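Local coordinates for protein uncharacterized esterase YxiM (Bacillus subtilis, PDB 2O14) that probably acts as a hydrolase on ester bonds, as a GDSL-family enzyme whose galactose-binding-like domain carries a bound manganese ion, at residues Y16-F20 with F80-P85; A101-E106 with Q131-T137. All coordinates share one frame. Numbering follows the deposited sequence.

Interaction 1 of 2, residues Y16-F20 with F80-P85; sequences YQFDF and FNVDLP. With MN (manganese (II) ion), chain B.
Two beta-sheets laid face to face meet through their side chains, and strands 16-20 and 80-83 illustrate how such faces interlock. Both backbones are extended; their axes come no nearer than 10.6 Å and run at 155°, nearly antiparallel, with Tyr16 across from Val82 (CA-CA 9.2 Å) and Phe20 from Phe80 (10.3 Å). Alternation sends Tyr16, Phe18 and Phe20, all m at chi1, toward the partner. Phe80, with chi1 t, is the bump that fills the hollow between Phe18 and Phe20. Its edge meets the face of Phe18 (centroids 5.0 Å apart, planes at 70°), with Phe80 CZ 3.8 Å from Phe18 CD2, while its own face receives the edge of Phe20 (centroids 4.8 Å apart, planes at 88°), Phe20 CE1 lying 3.5 Å from Phe80 CD1. This aromatic cluster of two edge-to-face pairs belongs to the core of a beta-sandwich, consistent with the galactose-binding-like family; Val32 and Leu150 pack on Phe80. Val82 CG2 reaches Phe18 CZ at 4.0 Å. Leu84 (m, t) sets CD2 3.5 Å from the Tyr16 ring centroid, a CH-pi contact over the face, and Pro85 CD touches Tyr16 OH at 3.6 Å. On the reverse side of strand 16-20, Asp19 (chi1 t) chelates manganese through OD1 at 2.4 Å and OD2 at 2.3 Å, in a site completed by Ser24, Asp65 and waters.

Interaction 2 of 2, residues A101-E106 with Q131-T137; sequences ASVAAE and QLNLLVT
Val103, Ala105, Leu134 and Val136 share one apolar face: Val103 CG1 lies 4.0 Å from Leu134 CG, and Ala101 CB 3.7 Å from Val136 CG1. On the other face, Ala104 CB meets Leu135 CD2 at 3.6 Å (Leu135 chi1 p). The extended strands run antiparallel at 159°, axes 4.6 Å apart. Ser102-Thr137 and Ala104-Leu135 are hydrogen-bonded pairs, alternating with non-hydrogen-bonded Val103-Val136 and Ala105-Leu134. Ser102 N gives to Thr137 O (3.0 Å) and Thr137 N to Ser102 O (2.7 Å); Ala104 N to Leu135 O (2.9 Å) and Leu135 N to Ala104 O (3.0 Å). At the polar edge Glu106 (phi/psi 61/34) donates N to Asn133 O (3.1 Å), but its m, m side chain folds back so that OE1 accepts Asn133 N at 2.9 Å. In this regular antiparallel sheet of a beta-sandwich, consistent with the galactose-binding-like family, strand 108-115 flanks 100-105 and 80-83 flanks 131-138, while Leu132, Leu134 and Val136 pack against strand 146-156 of the opposing sheet.

In the fold
The two contacts contrast two complementary ways a beta-sandwich is held together. Interaction 2 works within one antiparallel sheet, mainly by backbone hydrogen bonds, with one carboxylate bond at its end and apolar side chains packed alongside; interaction 1 works between that sheet and the facing one, by interleaved aromatic and aliphatic side chains. Both are largely buried, interaction 1 running out to exposed Pro85 and interaction 2 to partly exposed Gln131 and Glu106. They join directly, because strands 80-83 and 131-138 are neighbours: Phe80 N lies 2.8 Å from Leu134 O, and Asp83 OD1 2.8 Å from Gln131 NE2, both probable hydrogen bonds, while Asp83 OD2 is hydrogen-bonded to Tyr38 OH. Only interaction 1 includes a manganese ligand.

Interaction 1 of 2, residues Y16-F20 with F80-P85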
loop_
_atom_site.group_PDB
_atom_site.type_symbol
_atom_site.label_atom_id
_atom_site.label_comp_id
_atom_site.label_asym_id
_atom_site.label_seq_id
_atom_site.Cartn_x
_atom_site.Cartn_y
_atom_site.Cartn_z
ATOM N N TYR A 16 17.710 -6.549 -14.630
ATOM C CA TYR A 16 17.274 -5.899 -15.866
ATOM C C TYR A 16 16.985 -4.440 -15.523
ATOM O O TYR A 16 16.226 -4.159 -14.598
ATOM C CB TYR A 16 15.995 -6.558 -16.393
ATOM C CG TYR A 16 16.100 -8.049 -16.614
ATOM C CD1 TYR A 16 16.298 -8.924 -15.548
ATOM C CD2 TYR A 16 15.997 -8.588 -17.892
ATOM C CE1 TYR A 16 16.392 -10.305 -15.752
ATOM C CE2 TYR A 16 16.086 -9.963 -18.107
ATOM C CZ TYR A 16 16.285 -10.813 -17.035
ATOM O OH TYR A 16 16.392 -12.168 -17.253
ATOM N N GLN A 17 17.585 -3.514 -16.261
ATOM C CA GLN A 17 17.379 -2.097 -15.990
ATOM C C GLN A 17 16.903 -1.343 -17.219
ATOM O O GLN A 17 17.534 -1.383 -18.278
ATOM C CB GLN A 17 18.668 -1.485 -15.440
ATOM C CG GLN A 17 19.073 -2.106 -14.118
ATOM C CD GLN A 17 20.343 -1.528 -13.540
ATOM O OE1 GLN A 17 20.778 -1.937 -12.466
ATOM N NE2 GLN A 17 20.945 -0.574 -14.243
ATOM N N PHE A 18 15.780 -0.650 -17.063
ATOM C CA PHE A 18 15.173 0.091 -18.158
ATOM C C PHE A 18 15.040 1.573 -17.850
ATOM O O PHE A 18 14.540 1.953 -16.795
ATOM C CB PHE A 18 13.792 -0.502 -18.465
ATOM C CG PHE A 18 13.832 -1.957 -18.846
ATOM C CD1 PHE A 18 14.294 -2.353 -20.099
ATOM C CD2 PHE A 18 13.441 -2.940 -17.938
ATOM C CE1 PHE A 18 14.364 -3.709 -20.443
ATOM C CE2 PHE A 18 13.508 -4.299 -18.270
ATOM C CZ PHE A 18 13.968 -4.683 -19.522
ATOM N N ASP A 19 15.508 2.402 -18.775
ATOM C CA ASP A 19 15.426 3.854 -18.644
ATOM C C ASP A 19 14.398 4.308 -19.678
ATOM O O ASP A 19 14.696 4.399 -20.864
ATOM C CB ASP A 19 16.795 4.498 -18.921
ATOM C CG ASP A 19 16.715 6.011 -19.088
ATOM O OD1 ASP A 19 15.758 6.614 -18.569
ATOM O OD2 ASP A 19 17.613 6.605 -19.729
ATOM N N PHE A 20 13.185 4.577 -19.214
ATOM C CA PHE A 20 12.087 4.987 -20.084
ATOM C C PHE A 20 12.138 6.445 -20.521
ATOM O O PHE A 20 12.436 7.335 -19.728
ATOM C CB PHE A 20 10.764 4.704 -19.378
ATOM C CG PHE A 20 10.520 3.241 -19.126
ATOM C CD1 PHE A 20 9.972 2.429 -20.123
ATOM C CD2 PHE A 20 10.862 2.665 -17.903
ATOM C CE1 PHE A 20 9.768 1.063 -19.904
ATOM C CE2 PHE A 20 10.661 1.298 -17.670
ATOM C CZ PHE A 20 10.113 0.497 -18.675
ATOM N N PHE A 80 3.903 -2.536 -20.220
ATOM C CA PHE A 80 5.280 -2.669 -20.652
ATOM C C PHE A 80 5.510 -4.138 -20.320
ATOM O O PHE A 80 5.278 -4.547 -19.181
ATOM C CB PHE A 80 6.217 -1.816 -19.798
ATOM C CG PHE A 80 7.668 -2.200 -19.925
ATOM C CD1 PHE A 80 8.363 -1.965 -21.109
ATOM C CD2 PHE A 80 8.331 -2.814 -18.867
ATOM C CE1 PHE A 80 9.699 -2.335 -21.236
ATOM C CE2 PHE A 80 9.666 -3.190 -18.982
ATOM C CZ PHE A 80 10.351 -2.950 -20.169
ATOM N N ASN A 81 5.940 -4.930 -21.292
ATOM C CA ASN A 81 6.180 -6.348 -21.040
ATOM C C ASN A 81 7.663 -6.651 -21.057
ATOM O O ASN A 81 8.433 -6.006 -21.772
ATOM C CB ASN A 81 5.521 -7.226 -22.105
ATOM C CG ASN A 81 4.091 -6.841 -22.379
ATOM O OD1 ASN A 81 3.396 -6.327 -21.506
ATOM N ND2 ASN A 81 3.635 -7.105 -23.599
ATOM N N VAL A 82 8.053 -7.639 -20.260
ATOM C CA VAL A 82 9.432 -8.076 -20.206
ATOM C C VAL A 82 9.451 -9.572 -19.910
ATOM O O VAL A 82 8.942 -10.025 -18.884
ATOM C CB VAL A 82 10.252 -7.303 -19.131
ATOM C CG1 VAL A 82 9.540 -7.345 -17.789
ATOM C CG2 VAL A 82 11.648 -7.908 -19.013
ATOM N N ASP A 83 10.007 -10.343 -20.839
ATOM C CA ASP A 83 10.096 -11.784 -20.663
ATOM C C ASP A 83 11.150 -12.069 -19.601
ATOM O O ASP A 83 12.239 -11.492 -19.630
ATOM C CB ASP A 83 10.474 -12.458 -21.984
ATOM C CG ASP A 83 9.447 -12.216 -23.069
ATOM O OD1 ASP A 83 8.242 -12.317 -22.769
ATOM O OD2 ASP A 83 9.838 -11.935 -24.219
ATOM N N LEU A 84 10.818 -12.953 -18.665
ATOM C CA LEU A 84 11.726 -13.306 -17.575
ATOM C C LEU A 84 11.591 -14.767 -17.167
ATOM O O LEU A 84 10.488 -15.316 -17.153
ATOM C CB LEU A 84 11.415 -12.460 -16.335
ATOM C CG LEU A 84 11.399 -10.933 -16.418
ATOM C CD1 LEU A 84 10.810 -10.361 -15.130
ATOM C CD2 LEU A 84 12.808 -10.416 -16.645
ATOM N N PRO A 85 12.715 -15.421 -16.832
ATOM C CA PRO A 85 12.611 -16.822 -16.415
ATOM C C PRO A 85 11.715 -16.808 -15.180
ATOM O O PRO A 85 11.754 -15.851 -14.406
ATOM C CB PRO A 85 14.051 -17.187 -16.069
ATOM C CG PRO A 85 14.854 -16.321 -17.013
ATOM C CD PRO A 85 14.123 -14.996 -16.942
HETATM MN MN MN B . 16.202 8.384 -20.147
HETATM O O HOH W 1 15.344 6.785 -21.631
HETATM O O HOH W 2 17.361 9.731 -18.920
#

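Interaction 2 of 2, residues A101-E106 with Q131-T137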
loop_
_atom_site.group_PDB
_atom_site.type_symbol
_atom_site.label_atom_id
_atom_site.label_comp_id
_atom_site.label_asym_id
_atom_site.label_seq_id
_atom_site.Cartn_x
_atom_site.Cartn_y
_atom_site.Cartn_z
ATOM N N ALA A 101 -0.186 8.341 -8.276
ATOM C CA ALA A 101 -0.411 7.194 -9.145
ATOM C C ALA A 101 -0.088 5.876 -8.453
ATOM O O ALA A 101 0.630 5.845 -7.451
ATOM C CB ALA A 101 0.439 7.331 -10.402
ATOM N N SER A 102 -0.636 4.792 -8.991
ATOM C CA SER A 102 -0.396 3.455 -8.458
ATOM C C SER A 102 0.269 2.615 -9.539
ATOM O O SER A 102 0.249 2.971 -10.715
ATOM C CB SER A 102 -1.714 2.795 -8.038
ATOM O OG SER A 102 -2.264 3.428 -6.888
ATOM N N VAL A 103 0.870 1.504 -9.133
ATOM C CA VAL A 103 1.517 0.612 -10.076
ATOM C C VAL A 103 0.720 -0.679 -10.121
ATOM O O VAL A 103 0.279 -1.176 -9.080
ATOM C CB VAL A 103 2.969 0.297 -9.653
ATOM C CG1 VAL A 103 3.542 -0.806 -10.527
ATOM C CG2 VAL A 103 3.827 1.536 -9.791
ATOM N N ALA A 104 0.521 -1.208 -11.325
ATOM C CA ALA A 104 -0.215 -2.458 -11.511
ATOM C C ALA A 104 0.658 -3.447 -12.281
ATOM O O ALA A 104 1.447 -3.059 -13.137
ATOM C CB ALA A 104 -1.510 -2.197 -12.282
ATOM N N ALA A 105 0.516 -4.729 -11.974
ATOM C CA ALA A 105 1.292 -5.751 -12.656
ATOM C C ALA A 105 0.543 -7.058 -12.509
ATOM O O ALA A 105 0.005 -7.349 -11.446
ATOM C CB ALA A 105 2.676 -5.859 -12.044
ATOM N N GLU A 106 0.495 -7.833 -13.587
ATOM C CA GLU A 106 -0.207 -9.108 -13.582
ATOM C C GLU A 106 -1.700 -8.940 -13.289
ATOM O O GLU A 106 -2.313 -9.788 -12.638
ATOM C CB GLU A 106 0.424 -10.052 -12.559
ATOM C CG GLU A 106 1.911 -10.297 -12.795
ATOM C CD GLU A 106 2.220 -10.691 -14.237
ATOM O OE1 GLU A 106 2.712 -9.826 -14.997
ATOM O OE2 GLU A 106 1.959 -11.861 -14.610
ATOM N N GLN A 131 6.588 -13.961 -18.116
ATOM C CA GLN A 131 6.556 -12.575 -18.582
ATOM C C GLN A 131 5.897 -11.635 -17.574
ATOM O O GLN A 131 4.872 -11.971 -16.975
ATOM C CB GLN A 131 5.806 -12.494 -19.918
ATOM C CG GLN A 131 5.851 -11.133 -20.585
ATOM C CD GLN A 131 5.052 -11.099 -21.878
ATOM O OE1 GLN A 131 3.825 -11.086 -21.860
ATOM N NE2 GLN A 131 5.751 -11.096 -23.006
ATOM N N LEU A 132 6.492 -10.458 -17.396
ATOM C CA LEU A 132 5.970 -9.451 -16.470
ATOM C C LEU A 132 5.274 -8.354 -17.275
ATOM O O LEU A 132 5.836 -7.845 -18.245
ATOM C CB LEU A 132 7.118 -8.840 -15.658
ATOM C CG LEU A 132 6.777 -7.652 -14.750
ATOM C CD1 LEU A 132 5.869 -8.102 -13.614
ATOM C CD2 LEU A 132 8.060 -7.054 -14.196
ATOM N N ASN A 133 4.053 -7.997 -16.879
ATOM C CA ASN A 133 3.295 -6.957 -17.574
ATOM C C ASN A 133 2.905 -5.903 -16.551
ATOM O O ASN A 133 2.069 -6.141 -15.671
ATOM C CB ASN A 133 2.059 -7.560 -18.243
ATOM C CG ASN A 133 2.373 -8.869 -18.960
ATOM O OD1 ASN A 133 2.419 -9.927 -18.339
ATOM N ND2 ASN A 133 2.621 -8.793 -20.263
ATOM N N LEU A 134 3.515 -4.732 -16.686
ATOM C CA LEU A 134 3.316 -3.639 -15.744
ATOM C C LEU A 134 2.884 -2.316 -16.374
ATOM O O LEU A 134 3.143 -2.053 -17.548
ATOM C CB LEU A 134 4.630 -3.451 -14.964
ATOM C CG LEU A 134 4.853 -2.324 -13.954
ATOM C CD1 LEU A 134 6.063 -2.658 -13.090
ATOM C CD2 LEU A 134 5.063 -0.999 -14.684
ATOM N N LEU A 135 2.196 -1.494 -15.588
ATOM C CA LEU A 135 1.776 -0.173 -16.043
ATOM C C LEU A 135 1.611 0.712 -14.820
ATOM O O LEU A 135 1.534 0.219 -13.690
ATOM C CB LEU A 135 0.448 -0.220 -16.817
ATOM C CG LEU A 135 -0.880 -0.413 -16.066
ATOM C CD1 LEU A 135 -2.002 0.252 -16.851
ATOM C CD2 LEU A 135 -1.175 -1.897 -15.856
ATOM N N VAL A 136 1.597 2.019 -15.047
ATOM C CA VAL A 136 1.391 2.981 -13.974
ATOM C C VAL A 136 -0.064 3.317 -14.221
ATOM O O VAL A 136 -0.466 3.512 -15.368
ATOM C CB VAL A 136 2.289 4.219 -14.149
ATOM C CG1 VAL A 136 2.031 5.225 -13.027
ATOM C CG2 VAL A 136 3.748 3.786 -14.137
ATOM N N THR A 137 -0.861 3.381 -13.165
ATOM C CA THR A 137 -2.279 3.612 -13.362
ATOM C C THR A 137 -2.966 4.526 -12.361
ATOM O O THR A 137 -2.369 5.023 -11.399
ATOM C CB THR A 137 -3.028 2.262 -13.374
ATOM O OG1 THR A 137 -4.395 2.458 -13.757
ATOM C CG2 THR A 137 -2.970 1.629 -11.994
#